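Local coordinates for succinylglutamate desuccinylase (Vibrio cholerae, PDB 2G9D), which probably hydrolyses N-succinyl-L-glutamate to succinate and L-glutamate with the help of one zinc ion, completing arginine degradation by the AST pathway, at residues 13-17 / 38-42; 72-76 / 237-242; 3-7 / 24-28; 54-58 / 140-144. The contacts are given in a common frame with arbitrary orientation. Residue numbers count along the deposited sequence, not the author numbering.

In the fold
All four contacts gather on the large mixed sheet and its coverings. Interactions 2 and 4 belong to the catalytic α/β core and lie on opposite faces of strand 55-60: V57 faces the end of helix 125-140, while I58 touches L73, W76 and M241 of interaction 2. Interaction 4 is largely apolar and aromatic, whereas interaction 2 adds an indole-carboxylate bond and a salt bridge towards its more exposed margin. Interactions 1 and 3 tie the N-terminal arm to the antiparallel part of the sheet, nearer the surface, and touch through D13 with F6 and R7. In interaction 1 one long side chain, R39, lies along the arm; in interaction 3, farthest from the chain centre, L5 and the K3 methylenes pack on V26.

Interaction 1 (13-17 / 38-42); sequences DSLDL and QRGVL
A loop-to-hairpin contact: the N-terminal arm at 13-17, without regular secondary structure, lies against the tight β-hairpin turn that joins strands 33-38 and 41-44. Residues 38-41 form a type II turn closed by V41 N to Q38 O at 2.7 Å. R39 (phi/psi -41/111) and G40 (82/15) hold its two middle positions; the second calls for glycine, because a CB there would jam against the preceding carbonyl. The backbones come nearest at S14 and G40, with CA atoms 5.2 Å apart, and S14 OG, hydrogen-bonded to F10 O, stands 3.4 Å from G40 N. R39 supplies most of the remaining contact. Its chain, t at chi1 to chi3, runs out along the arm, and the guanidinium ends among the backbone of residues 14-17, modelled too tightly there for individual bonds to be read. At the far end the aliphatic tip of L17 closes on the same group, CD1 being 3.3 Å from R39 NH2.

Interaction 2 (72-76 / 237-242); sequences LLDKW and FDLAMR
Helices 68-81 and 235-246 pack side by side on one face of the α/β sheet of the catalytic domain, and a single large knob fills the gap between them. The segments run in roughly the same direction, crossing at -41° with 11.1 Å between axes; L72 faces D238 (CA-CA 6.8 Å) and W76 faces R242 (7.4 Å). This wide spacing makes room for the indole of W76, which enters a hole framed by F237, D238, M241 and R242 in a knobs-into-holes fit. With chi1 m and chi2 -28°, the ring lays one face against selenomethionine M241: CG sits 3.5 Å from the centroid of the six-membered ring, a CH-pi contact, and SE follows obliquely at 5.0 Å, a Met-aromatic contact. F237 bounds the hole at the ring edge, W76 CH2 to F237 CE2 being 3.9 Å, and L72 fills the next hollow, its CD1 4.1 Å from F237 CD2. Beneath, W76 and M241 both rest on I58 of strand 55-60. At the other margin W76 NE1 donates to D238 OD1 (2.8 Å, 156°), and R242 NE makes a salt bridge with D238 OD2 (3.1 Å) one helical turn away; R242 also reaches D79 and Q85. The buried indole thus keeps its one polar group satisfied, by a carboxylate whose charge R242 balances.

Interaction 3 (3-7 / 24-28); sequences KSLFR and QTVRT
Strand 24-27, at the edge of the sheet and paired with strand 33-38, is covered by the irregular start of the modelled chain, residues 3-7. The arm is not a further strand: CA atoms approach only to 6.7 Å at L5 and Q24 and 8.3 Å at K3 and T28, so side chains bridge the gap. Q24 (phi/psi -179/112, chi1 p, chi2 t) points toward the arm; its CG lies 4.3 Å from L5 CG, and the end of its side chain lies near the carbonyls of S4 and L5. T25 turns away, in keeping with the extended backbone. V26 points back to the arm with chi1 p and is gripped from two sides, CG1 3.3 Å from L5 CD1 and CG2 3.2 Å from K3 CE. L5, t at both chi angles, also lies on L34 and L36 of strand 33-38. R27 faces away, but its carbonyl O is 3.5 Å from K3 CE. At T28, where the strand has ended, OG1 stands 3.9 Å from K3 CD and makes weak hydrogen bonds to V81 and Q30. R7 folds back on its own arm, NH2 donating to F6 O at 2.5 Å and weakly to S4 O at 3.2 Å. Aliphatic carbon, including the lysine methylenes, makes up the middle of the contact, while polar atoms lie at both ends, around Q24 and around R27 O and T28 OG1, as suits a partly exposed sheet edge.

Interaction 4 (54-58 / 140-144); sequences KNMVI and FFANT
Segment 54-58 enters strand 55-60 with extended backbone angles, held between parallel strands 90-94 and 149-157, while 140-144 is the turn that leaves helix 125-140. F140 is still helical (phi/psi -71/-59), F141 breaks out at -70/37, and N143 takes a left-handed conformation (64/10), bringing T144 back toward the sheet. The nearest CA atoms are those of N55 and F141, 7.5 Å apart. N55 and V57 point at the turn; M56 between them points away, toward helix 235-246. The F140 ring (chi1 t) receives V57 CG2 over its face, 4.2 Å from the centroid, as a CH-pi contact, and its CE2 lies 3.6 Å from N55 CB. F141 (chi1 m) swings its ring alongside, CE1 3.6 Å from N55 O near the ring plane and CZ 4.3 Å from V57 CG2. T144 CG2 closes over N55 ND2 at 3.3 Å, while T144 OG1 bonds to R149. F140 also makes a cation-pi contact with R90 of strand 90-94. The arrangement is that of a β-alpha-β crossover: the chain leaves strand 90-94, passes through helix 125-140 over strand 55-60, and returns in parallel strand 149-157, which carries the predicted zinc ligand H155.

Interaction 1 (13-17 / 38-42)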
loop_
_atom_site.group_PDB
_atom_site.type_symbol
_atom_site.label_atom_id
_atom_site.label_comp_id
_atom_site.label_asym_id
_atom_site.label_seq_id
_atom_site.Cartn_x
_atom_site.Cartn_y
_atom_site.Cartn_z
ATOM N N ASP A 13 -8.127 13.804 14.307
ATOM C CA ASP A 13 -7.213 14.633 15.092
ATOM C C ASP A 13 -5.966 14.866 14.254
ATOM O O ASP A 13 -5.074 15.624 14.635
ATOM C CB ASP A 13 -6.811 13.928 16.380
ATOM C CG ASP A 13 -7.605 14.387 17.574
ATOM O OD1 ASP A 13 -7.349 13.846 18.670
ATOM O OD2 ASP A 13 -8.474 15.274 17.424
ATOM N N SER A 14 -5.925 14.202 13.102
ATOM C CA SER A 14 -4.817 14.334 12.166
ATOM C C SER A 14 -5.244 15.188 10.987
ATOM O O SER A 14 -4.428 15.849 10.375
ATOM C CB SER A 14 -4.349 12.966 11.686
ATOM O OG SER A 14 -3.770 12.215 12.763
ATOM N N LEU A 15 -6.535 15.155 10.693
ATOM C CA LEU A 15 -7.094 15.946 9.633
ATOM C C LEU A 15 -7.490 17.335 10.105
ATOM O O LEU A 15 -8.270 18.029 9.472
ATOM C CB LEU A 15 -8.311 15.235 9.028
ATOM C CG LEU A 15 -8.124 14.395 7.774
ATOM C CD1 LEU A 15 -6.686 13.867 7.712
ATOM C CD2 LEU A 15 -9.140 13.281 7.780
ATOM N N ASP A 16 -7.022 17.705 11.284
ATOM C CA ASP A 16 -7.389 19.013 11.836
ATOM C C ASP A 16 -6.209 19.978 11.717
ATOM O O ASP A 16 -5.263 19.923 12.527
ATOM C CB ASP A 16 -7.824 18.893 13.308
ATOM C CG ASP A 16 -8.733 20.028 13.735
ATOM O OD1 ASP A 16 -8.258 21.185 13.811
ATOM O OD2 ASP A 16 -9.917 19.749 13.997
ATOM N N LEU A 17 -6.254 20.858 10.712
ATOM C CA LEU A 17 -5.160 21.819 10.501
ATOM C C LEU A 17 -4.993 22.856 11.627
ATOM O O LEU A 17 -3.956 22.913 12.296
ATOM C CB LEU A 17 -5.329 22.526 9.143
ATOM C CG LEU A 17 -5.100 21.659 7.893
ATOM C CD1 LEU A 17 -6.093 20.491 7.873
ATOM C CD2 LEU A 17 -5.244 22.513 6.649
ATOM N N GLN A 38 4.063 12.740 15.685
ATOM C CA GLN A 38 3.664 13.974 15.033
ATOM C C GLN A 38 2.372 13.756 14.281
ATOM O O GLN A 38 1.903 12.633 14.164
ATOM C CB GLN A 38 4.760 14.406 14.072
ATOM C CG GLN A 38 5.041 13.375 13.002
ATOM C CD GLN A 38 6.392 13.569 12.364
ATOM O OE1 GLN A 38 7.422 13.366 13.006
ATOM N NE2 GLN A 38 6.400 13.971 11.093
ATOM N N ARG A 39 1.805 14.837 13.772
ATOM C CA ARG A 39 0.564 14.778 13.022
ATOM C C ARG A 39 0.506 13.562 12.070
ATOM O O ARG A 39 1.258 13.476 11.098
ATOM C CB ARG A 39 0.414 16.098 12.258
ATOM C CG ARG A 39 -0.992 16.484 11.862
ATOM C CD ARG A 39 -1.035 17.984 11.605
ATOM N NE ARG A 39 -2.092 18.359 10.669
ATOM C CZ ARG A 39 -3.387 18.385 10.963
ATOM N NH1 ARG A 39 -3.800 18.058 12.178
ATOM N NH2 ARG A 39 -4.270 18.731 10.037
ATOM N N GLY A 40 -0.371 12.606 12.376
ATOM C CA GLY A 40 -0.514 11.430 11.538
ATOM C C GLY A 40 0.484 10.311 11.757
ATOM O O GLY A 40 0.601 9.413 10.921
ATOM N N VAL A 41 1.200 10.349 12.871
ATOM C CA VAL A 41 2.175 9.310 13.159
ATOM C C VAL A 41 2.066 8.750 14.576
ATOM O O VAL A 41 2.436 9.421 15.548
ATOM C CB VAL A 41 3.598 9.822 12.973
ATOM C CG1 VAL A 41 4.575 8.728 13.338
ATOM C CG2 VAL A 41 3.805 10.266 11.551
ATOM N N LEU A 42 1.572 7.515 14.686
ATOM C CA LEU A 42 1.421 6.833 15.975
ATOM C C LEU A 42 2.253 5.544 16.014
ATOM O O LEU A 42 2.260 4.787 15.052
ATOM C CB LEU A 42 -0.058 6.500 16.218
ATOM C CG LEU A 42 -0.408 5.615 17.432
ATOM C CD1 LEU A 42 0.068 6.278 18.719
ATOM C CD2 LEU A 42 -1.917 5.368 17.492
#

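Interaction 2 (72-76 / 237-242)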
loop_
_atom_site.group_PDB
_atom_site.type_symbol
_atom_site.label_atom_id
_atom_site.label_comp_id
_atom_site.label_asym_id
_atom_site.label_seq_id
_atom_site.Cartn_x
_atom_site.Cartn_y
_atom_site.Cartn_z
ATOM N N LEU A 72 -10.509 2.205 8.450
ATOM C CA LEU A 72 -10.155 0.913 9.004
ATOM C C LEU A 72 -8.953 1.090 9.927
ATOM O O LEU A 72 -8.902 0.517 11.021
ATOM C CB LEU A 72 -9.835 -0.072 7.881
ATOM C CG LEU A 72 -11.061 -0.547 7.101
ATOM C CD1 LEU A 72 -10.616 -1.289 5.856
ATOM C CD2 LEU A 72 -11.916 -1.435 7.988
ATOM N N LEU A 73 -7.982 1.882 9.492
ATOM C CA LEU A 73 -6.823 2.120 10.331
ATOM C C LEU A 73 -7.339 2.927 11.517
ATOM O O LEU A 73 -6.979 2.681 12.668
ATOM C CB LEU A 73 -5.752 2.916 9.578
ATOM C CG LEU A 73 -4.414 3.123 10.301
ATOM C CD1 LEU A 73 -3.288 2.500 9.485
ATOM C CD2 LEU A 73 -4.164 4.619 10.529
ATOM N N ASP A 74 -8.210 3.885 11.227
ATOM C CA ASP A 74 -8.762 4.729 12.266
ATOM C C ASP A 74 -9.430 3.911 13.358
ATOM O O ASP A 74 -9.307 4.234 14.539
ATOM C CB ASP A 74 -9.754 5.711 11.660
ATOM C CG ASP A 74 -10.243 6.730 12.659
ATOM O OD1 ASP A 74 -9.414 7.193 13.483
ATOM O OD2 ASP A 74 -11.448 7.078 12.605
ATOM N N LYS A 75 -10.120 2.842 12.970
ATOM C CA LYS A 75 -10.808 1.993 13.940
ATOM C C LYS A 75 -9.869 1.060 14.725
ATOM O O LYS A 75 -10.061 0.840 15.924
ATOM C CB LYS A 75 -11.889 1.176 13.228
ATOM C CG LYS A 75 -12.925 0.544 14.159
ATOM C CD LYS A 75 -13.913 -0.314 13.363
ATOM C CE LYS A 75 -14.691 0.499 12.326
ATOM N NZ LYS A 75 -15.590 -0.366 11.513
ATOM N N TRP A 76 -8.863 0.511 14.049
ATOM C CA TRP A 76 -7.905 -0.376 14.698
ATOM C C TRP A 76 -7.291 0.312 15.904
ATOM O O TRP A 76 -7.086 -0.298 16.954
ATOM C CB TRP A 76 -6.778 -0.747 13.745
ATOM C CG TRP A 76 -7.236 -1.400 12.502
ATOM C CD1 TRP A 76 -8.366 -2.144 12.337
ATOM C CD2 TRP A 76 -6.539 -1.434 11.251
ATOM N NE1 TRP A 76 -8.418 -2.640 11.060
ATOM C CE2 TRP A 76 -7.313 -2.213 10.369
ATOM C CE3 TRP A 76 -5.337 -0.871 10.788
ATOM C CZ2 TRP A 76 -6.922 -2.460 9.053
ATOM C CZ3 TRP A 76 -4.947 -1.113 9.485
ATOM C CH2 TRP A 76 -5.742 -1.897 8.626
ATOM N N PHE A 237 -10.040 -8.312 4.829
ATOM C CA PHE A 237 -8.835 -7.554 5.062
ATOM C C PHE A 237 -8.782 -7.084 6.501
ATOM O O PHE A 237 -7.822 -7.348 7.209
ATOM C CB PHE A 237 -8.761 -6.346 4.156
ATOM C CG PHE A 237 -7.606 -5.461 4.475
ATOM C CD1 PHE A 237 -6.310 -5.960 4.430
ATOM C CD2 PHE A 237 -7.802 -4.135 4.840
ATOM C CE1 PHE A 237 -5.238 -5.152 4.744
ATOM C CE2 PHE A 237 -6.734 -3.329 5.153
ATOM C CZ PHE A 237 -5.450 -3.835 5.104
ATOM N N ASP A 238 -9.838 -6.386 6.915
ATOM C CA ASP A 238 -9.937 -5.844 8.259
ATOM C C ASP A 238 -9.662 -6.844 9.381
ATOM O O ASP A 238 -9.046 -6.499 10.404
ATOM C CB ASP A 238 -11.300 -5.236 8.480
ATOM C CG ASP A 238 -11.478 -4.771 9.906
ATOM O OD1 ASP A 238 -10.938 -3.705 10.277
ATOM O OD2 ASP A 238 -12.140 -5.489 10.678
ATOM N N LEU A 239 -10.145 -8.071 9.200
ATOM C CA LEU A 239 -9.925 -9.121 10.182
ATOM C C LEU A 239 -8.463 -9.543 10.090
ATOM O O LEU A 239 -7.767 -9.660 11.091
ATOM C CB LEU A 239 -10.838 -10.325 9.908
ATOM C CG LEU A 239 -12.028 -10.531 10.859
ATOM C CD1 LEU A 239 -12.907 -9.298 10.869
ATOM C CD2 LEU A 239 -12.837 -11.743 10.420
ATOM N N ALA A 240 -7.994 -9.740 8.867
ATOM C CA ALA A 240 -6.621 -10.163 8.643
ATOM C C ALA A 240 -5.611 -9.295 9.367
ATOM O O ALA A 240 -4.758 -9.818 10.080
ATOM C CB ALA A 240 -6.316 -10.181 7.149
HETATM N N MSE A 241 -5.699 -7.981 9.170
HETATM C CA MSE A 241 -4.775 -7.045 9.793
HETATM C C MSE A 241 -4.762 -7.232 11.291
HETATM O O MSE A 241 -3.702 -7.338 11.910
HETATM C CB MSE A 241 -5.178 -5.610 9.476
HETATM C CG MSE A 241 -4.182 -4.568 9.969
HETATM SE SE MSE A 241 -2.386 -4.902 9.226
HETATM C CE MSE A 241 -2.762 -4.427 7.362
ATOM N N ARG A 242 -5.960 -7.270 11.867
ATOM C CA ARG A 242 -6.119 -7.442 13.300
ATOM C C ARG A 242 -5.391 -8.672 13.765
ATOM O O ARG A 242 -4.743 -8.651 14.799
ATOM C CB ARG A 242 -7.596 -7.532 13.657
ATOM C CG ARG A 242 -8.307 -6.225 13.455
ATOM C CD ARG A 242 -9.802 -6.378 13.379
ATOM N NE ARG A 242 -10.447 -5.066 13.268
ATOM C CZ ARG A 242 -10.436 -4.122 14.218
ATOM N NH1 ARG A 242 -9.812 -4.318 15.375
ATOM N NH2 ARG A 242 -11.050 -2.966 14.014
#

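Interaction 3 (3-7 / 24-28)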
loop_
_atom_site.group_PDB
_atom_site.type_symbol
_atom_site.label_atom_id
_atom_site.label_comp_id
_atom_site.label_asym_id
_atom_site.label_seq_id
_atom_site.Cartn_x
_atom_site.Cartn_y
_atom_site.Cartn_z
ATOM N N LYS A 3 -8.923 7.106 26.569
ATOM C CA LYS A 3 -7.775 7.823 27.197
ATOM C C LYS A 3 -7.665 9.279 26.725
ATOM O O LYS A 3 -8.514 9.761 25.975
ATOM C CB LYS A 3 -6.471 7.073 26.899
ATOM C CG LYS A 3 -6.425 5.667 27.492
ATOM C CD LYS A 3 -5.066 4.974 27.303
ATOM C CE LYS A 3 -3.895 5.772 27.889
ATOM N NZ LYS A 3 -4.081 6.165 29.310
ATOM N N SER A 4 -6.618 9.974 27.169
ATOM C CA SER A 4 -6.401 11.374 26.795
ATOM C C SER A 4 -5.246 11.582 25.808
ATOM O O SER A 4 -4.624 12.647 25.801
ATOM C CB SER A 4 -6.147 12.230 28.046
ATOM O OG SER A 4 -5.951 13.600 27.711
ATOM N N LEU A 5 -4.955 10.581 24.979
ATOM C CA LEU A 5 -3.877 10.702 23.999
ATOM C C LEU A 5 -4.372 11.420 22.738
ATOM O O LEU A 5 -3.631 12.173 22.114
ATOM C CB LEU A 5 -3.324 9.318 23.659
ATOM C CG LEU A 5 -2.231 9.193 22.601
ATOM C CD1 LEU A 5 -1.674 7.772 22.637
ATOM C CD2 LEU A 5 -2.798 9.510 21.220
ATOM N N PHE A 6 -5.623 11.185 22.362
ATOM C CA PHE A 6 -6.194 11.852 21.197
ATOM C C PHE A 6 -7.185 12.895 21.666
ATOM O O PHE A 6 -7.009 13.492 22.724
ATOM C CB PHE A 6 -6.908 10.851 20.293
ATOM C CG PHE A 6 -5.978 10.002 19.491
ATOM C CD1 PHE A 6 -5.156 10.573 18.527
ATOM C CD2 PHE A 6 -5.893 8.638 19.722
ATOM C CE1 PHE A 6 -4.262 9.797 17.809
ATOM C CE2 PHE A 6 -5.003 7.853 19.010
ATOM C CZ PHE A 6 -4.184 8.433 18.052
ATOM N N ARG A 7 -8.233 13.106 20.880
ATOM C CA ARG A 7 -9.265 14.074 21.225
ATOM C C ARG A 7 -10.609 13.673 20.617
ATOM O O ARG A 7 -11.667 14.008 21.148
ATOM C CB ARG A 7 -8.871 15.489 20.760
ATOM C CG ARG A 7 -7.918 16.257 21.717
ATOM C CD ARG A 7 -6.427 16.000 21.451
ATOM N NE ARG A 7 -5.524 16.723 22.357
ATOM C CZ ARG A 7 -5.176 16.309 23.578
ATOM N NH1 ARG A 7 -4.349 17.037 24.323
ATOM N NH2 ARG A 7 -5.652 15.167 24.059
ATOM N N GLN A 24 2.935 12.724 22.422
ATOM C CA GLN A 24 2.594 12.310 23.778
ATOM C C GLN A 24 2.555 10.805 23.928
ATOM O O GLN A 24 1.684 10.140 23.379
ATOM C CB GLN A 24 1.253 12.902 24.204
ATOM C CG GLN A 24 0.108 12.683 23.251
ATOM C CD GLN A 24 -1.088 13.519 23.646
ATOM O OE1 GLN A 24 -1.508 13.508 24.803
ATOM N NE2 GLN A 24 -1.642 14.256 22.689
ATOM N N THR A 25 3.506 10.274 24.685
ATOM C CA THR A 25 3.605 8.837 24.918
ATOM C C THR A 25 2.784 8.366 26.134
ATOM O O THR A 25 2.937 8.903 27.229
ATOM C CB THR A 25 5.088 8.452 25.109
ATOM O OG1 THR A 25 5.190 7.081 25.511
ATOM C CG2 THR A 25 5.736 9.345 26.160
ATOM N N VAL A 26 1.922 7.364 25.946
ATOM C CA VAL A 26 1.102 6.855 27.051
ATOM C C VAL A 26 0.867 5.334 27.106
ATOM O O VAL A 26 0.420 4.733 26.130
ATOM C CB VAL A 26 -0.286 7.532 27.078
ATOM C CG1 VAL A 26 -1.098 7.137 25.872
ATOM C CG2 VAL A 26 -1.012 7.134 28.337
ATOM N N ARG A 27 1.156 4.729 28.262
ATOM C CA ARG A 27 0.957 3.287 28.490
ATOM C C ARG A 27 -0.544 3.008 28.646
ATOM O O ARG A 27 -1.261 3.816 29.223
ATOM C CB ARG A 27 1.688 2.851 29.772
ATOM C CG ARG A 27 1.435 1.403 30.235
ATOM C CD ARG A 27 1.945 1.165 31.681
ATOM N NE ARG A 27 1.801 -0.225 32.139
ATOM C CZ ARG A 27 2.126 -0.653 33.362
ATOM N NH1 ARG A 27 1.969 -1.930 33.694
ATOM N NH2 ARG A 27 2.607 0.198 34.263
ATOM N N THR A 28 -1.036 1.883 28.137
ATOM C CA THR A 28 -2.459 1.604 28.293
ATOM C C THR A 28 -2.686 0.500 29.284
ATOM O O THR A 28 -1.792 -0.299 29.545
ATOM C CB THR A 28 -3.144 1.163 27.002
ATOM O OG1 THR A 28 -4.561 1.116 27.230
ATOM C CG2 THR A 28 -2.681 -0.227 26.597
#

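Interaction 4 (54-58 / 140-144)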
loop_
_atom_site.group_PDB
_atom_site.type_symbol
_atom_site.label_atom_id
_atom_site.label_comp_id
_atom_site.label_asym_id
_atom_site.label_seq_id
_atom_site.Cartn_x
_atom_site.Cartn_y
_atom_site.Cartn_z
ATOM N N LYS A 54 7.449 -8.719 15.378
ATOM C CA LYS A 54 7.626 -8.046 14.103
ATOM C C LYS A 54 7.515 -6.527 14.215
ATOM O O LYS A 54 6.877 -6.004 15.122
ATOM C CB LYS A 54 6.604 -8.600 13.100
ATOM C CG LYS A 54 6.825 -10.099 12.785
ATOM C CD LYS A 54 5.912 -10.627 11.676
ATOM C CE LYS A 54 4.577 -11.042 12.230
ATOM N NZ LYS A 54 4.782 -12.101 13.258
ATOM N N ASN A 55 8.175 -5.827 13.302
ATOM C CA ASN A 55 8.143 -4.374 13.280
ATOM C C ASN A 55 7.510 -4.052 11.959
ATOM O O ASN A 55 8.149 -4.096 10.909
ATOM C CB ASN A 55 9.552 -3.818 13.369
ATOM C CG ASN A 55 10.206 -4.144 14.694
ATOM O OD1 ASN A 55 9.701 -3.760 15.751
ATOM N ND2 ASN A 55 11.321 -4.869 14.647
HETATM N N MSE A 56 6.224 -3.755 12.045
HETATM C CA MSE A 56 5.406 -3.476 10.890
HETATM C C MSE A 56 5.105 -2.008 10.737
HETATM O O MSE A 56 4.936 -1.297 11.721
HETATM C CB MSE A 56 4.084 -4.248 10.996
HETATM C CG MSE A 56 4.235 -5.698 11.421
HETATM SE SE MSE A 56 2.526 -6.606 11.619
HETATM C CE MSE A 56 1.579 -5.257 12.652
ATOM N N VAL A 57 5.046 -1.571 9.483
ATOM C CA VAL A 57 4.725 -0.195 9.151
ATOM C C VAL A 57 3.491 -0.234 8.270
ATOM O O VAL A 57 3.579 -0.510 7.081
ATOM C CB VAL A 57 5.894 0.527 8.415
ATOM C CG1 VAL A 57 5.417 1.836 7.839
ATOM C CG2 VAL A 57 7.029 0.800 9.408
ATOM N N ILE A 58 2.337 -0.009 8.889
ATOM C CA ILE A 58 1.052 0.017 8.197
ATOM C C ILE A 58 0.863 1.492 7.891
ATOM O O ILE A 58 0.811 2.299 8.799
ATOM C CB ILE A 58 -0.109 -0.479 9.124
ATOM C CG1 ILE A 58 0.030 -1.976 9.401
ATOM C CG2 ILE A 58 -1.460 -0.235 8.468
ATOM C CD1 ILE A 58 1.158 -2.328 10.303
ATOM N N PHE A 140 12.595 4.219 12.828
ATOM C CA PHE A 140 11.828 3.049 13.233
ATOM C C PHE A 140 12.624 1.760 13.165
ATOM O O PHE A 140 12.776 1.081 14.165
ATOM C CB PHE A 140 10.585 2.925 12.356
ATOM C CG PHE A 140 9.604 1.894 12.826
ATOM C CD1 PHE A 140 8.572 2.243 13.686
ATOM C CD2 PHE A 140 9.687 0.579 12.382
ATOM C CE1 PHE A 140 7.635 1.300 14.096
ATOM C CE2 PHE A 140 8.759 -0.364 12.787
ATOM C CZ PHE A 140 7.729 0.000 13.646
ATOM N N PHE A 141 13.130 1.419 11.985
ATOM C CA PHE A 141 13.893 0.184 11.830
ATOM C C PHE A 141 15.241 0.221 12.514
ATOM O O PHE A 141 16.210 -0.337 12.010
ATOM C CB PHE A 141 14.095 -0.160 10.343
ATOM C CG PHE A 141 12.855 -0.676 9.665
ATOM C CD1 PHE A 141 12.093 -1.677 10.250
ATOM C CD2 PHE A 141 12.437 -0.142 8.455
ATOM C CE1 PHE A 141 10.929 -2.131 9.640
ATOM C CE2 PHE A 141 11.273 -0.590 7.832
ATOM C CZ PHE A 141 10.516 -1.584 8.424
ATOM N N ALA A 142 15.300 0.861 13.672
ATOM C CA ALA A 142 16.554 0.967 14.401
ATOM C C ALA A 142 16.831 -0.224 15.320
ATOM O O ALA A 142 16.008 -0.591 16.176
ATOM C CB ALA A 142 16.575 2.258 15.205
ATOM N N ASN A 143 18.015 -0.807 15.129
ATOM C CA ASN A 143 18.467 -1.953 15.905
ATOM C C ASN A 143 17.592 -3.170 15.678
ATOM O O ASN A 143 17.714 -4.174 16.379
ATOM C CB ASN A 143 18.495 -1.602 17.397
ATOM C CG ASN A 143 19.686 -0.746 17.765
ATOM O OD1 ASN A 143 19.542 0.421 18.129
ATOM N ND2 ASN A 143 20.877 -1.323 17.660
ATOM N N THR A 144 16.716 -3.071 14.684
ATOM C CA THR A 144 15.796 -4.146 14.332
ATOM C C THR A 144 16.419 -5.122 13.332
ATOM O O THR A 144 17.521 -4.897 12.816
ATOM C CB THR A 144 14.502 -3.571 13.712
ATOM O OG1 THR A 144 14.823 -2.810 12.539
ATOM C CG2 THR A 144 13.793 -2.674 14.710
#